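Local coordinates for universal stress protein MT1672 (Mycobacterium tuberculosis, PDB 1TQ8), which is a universal stress protein of the UspA family whose precise role is not established, though its fold suggests nucleotide binding, at residues A77-Y80 with E81-D85. Residues are numbered along the deposited sequence; the frame is centred on the assembly and turned at random.
Sequences APIY and EILHD
L83 reaches back over the preceding turn of its own helix to meet I79 and Y80. Its CB lies 3.6 Å from I79 O and almost as near Y80 O, and CG comes closer still, 3.3 Å from I79 O. With CG beside the backbone N and anti to the carbonyl carbon (chi1 -71°), the branch runs toward the start of the helix, where CD1, still near I79 O, touches two side chains: I79 CG1 at 4.2 Å and, approaching the ring obliquely, Y80 CD2 at 4.3 Å. I79 CG2 sits over one face of that ring, 4.0 Å above its plane and offset toward the rim. The packing belongs to the first turns of helix 79-91, which lies against the parallel sheet of the universal stress protein's alpha/beta fold: I79 and L83 rest on S51 of strand 46-52, while Y80 and L83 touch E100 and P102 of strand 97-103. Beneath the side chains the backbone supplies two firm i to i+4 bonds, L83 N to I79 O at 2.9 Å and H84 N to Y80 O at 2.8 Å. One residue earlier, at P78, the grip is looser, since P78 O receives two weak bonds, an i+3 one from E81 N and an i+4 one from I82 N. The I82 side chain lies alongside this same carbonyl, its CG1 3.7 Å from P78 O.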
# COMPACT_ATOMS: atom_id res chain seq x y z
N ALA A 77 -28.14 12.89 -12.91
CA ALA A 77 -27.32 11.78 -12.42
C ALA A 77 -27.42 11.63 -10.90
O ALA A 77 -27.39 12.62 -10.17
CB ALA A 77 -25.87 11.98 -12.84
N PRO A 78 -27.56 10.38 -10.41
CA PRO A 78 -27.67 10.01 -8.99
C PRO A 78 -26.51 10.52 -8.14
O PRO A 78 -26.64 10.65 -6.92
CB PRO A 78 -27.69 8.48 -9.04
CG PRO A 78 -28.39 8.20 -10.33
CD PRO A 78 -27.74 9.20 -11.28
N ILE A 79 -25.38 10.79 -8.78
CA ILE A 79 -24.24 11.28 -8.03
C ILE A 79 -24.55 12.65 -7.40
O ILE A 79 -24.06 12.95 -6.31
CB ILE A 79 -22.97 11.35 -8.93
CG1 ILE A 79 -21.77 11.80 -8.10
CG2 ILE A 79 -23.21 12.25 -10.13
CD1 ILE A 79 -20.47 11.84 -8.91
N TYR A 80 -25.39 13.45 -8.04
CA TYR A 80 -25.74 14.75 -7.49
C TYR A 80 -26.57 14.68 -6.20
O TYR A 80 -26.46 15.56 -5.34
CB TYR A 80 -26.44 15.60 -8.55
CG TYR A 80 -25.49 16.04 -9.64
CD1 TYR A 80 -25.53 15.47 -10.91
CD2 TYR A 80 -24.48 16.98 -9.37
CE1 TYR A 80 -24.62 15.80 -11.87
CE2 TYR A 80 -23.55 17.32 -10.36
CZ TYR A 80 -23.63 16.73 -11.60
OH TYR A 80 -22.71 17.06 -12.58
N GLU A 81 -27.37 13.63 -6.05
CA GLU A 81 -28.17 13.47 -4.84
C GLU A 81 -27.22 13.14 -3.69
O GLU A 81 -27.35 13.67 -2.59
CB GLU A 81 -29.18 12.34 -5.02
CG GLU A 81 -29.98 12.05 -3.76
CD GLU A 81 -31.12 11.08 -3.99
OE1 GLU A 81 -31.87 10.82 -3.03
OE2 GLU A 81 -31.28 10.59 -5.13
N ILE A 82 -26.27 12.26 -3.97
CA ILE A 82 -25.26 11.87 -3.00
C ILE A 82 -24.46 13.11 -2.61
O ILE A 82 -24.18 13.34 -1.45
CB ILE A 82 -24.29 10.82 -3.59
CG1 ILE A 82 -25.02 9.48 -3.75
CG2 ILE A 82 -23.05 10.68 -2.72
CD1 ILE A 82 -24.23 8.44 -4.51
N LEU A 83 -24.09 13.93 -3.59
CA LEU A 83 -23.33 15.12 -3.28
C LEU A 83 -24.16 16.07 -2.44
O LEU A 83 -23.69 16.61 -1.44
CB LEU A 83 -22.84 15.80 -4.56
CG LEU A 83 -21.74 15.04 -5.29
CD1 LEU A 83 -21.43 15.72 -6.60
CD2 LEU A 83 -20.47 14.96 -4.42
N HIS A 84 -25.42 16.25 -2.84
CA HIS A 84 -26.34 17.13 -2.12
C HIS A 84 -26.47 16.68 -0.65
O HIS A 84 -26.33 17.49 0.27
CB HIS A 84 -27.72 17.12 -2.79
CG HIS A 84 -28.77 17.84 -2.01
ND1 HIS A 84 -28.88 19.22 -2.00
CD2 HIS A 84 -29.74 17.38 -1.19
CE1 HIS A 84 -29.87 19.57 -1.21
NE2 HIS A 84 -30.41 18.48 -0.70
N ASP A 85 -26.72 15.40 -0.44
CA ASP A 85 -26.85 14.90 0.91
C ASP A 85 -25.55 15.09 1.70
O ASP A 85 -25.58 15.46 2.87
CB ASP A 85 -27.26 13.44 0.91
CG ASP A 85 -28.63 13.22 0.30
OD1 ASP A 85 -29.41 14.20 0.21
OD2 ASP A 85 -28.93 12.06 -0.08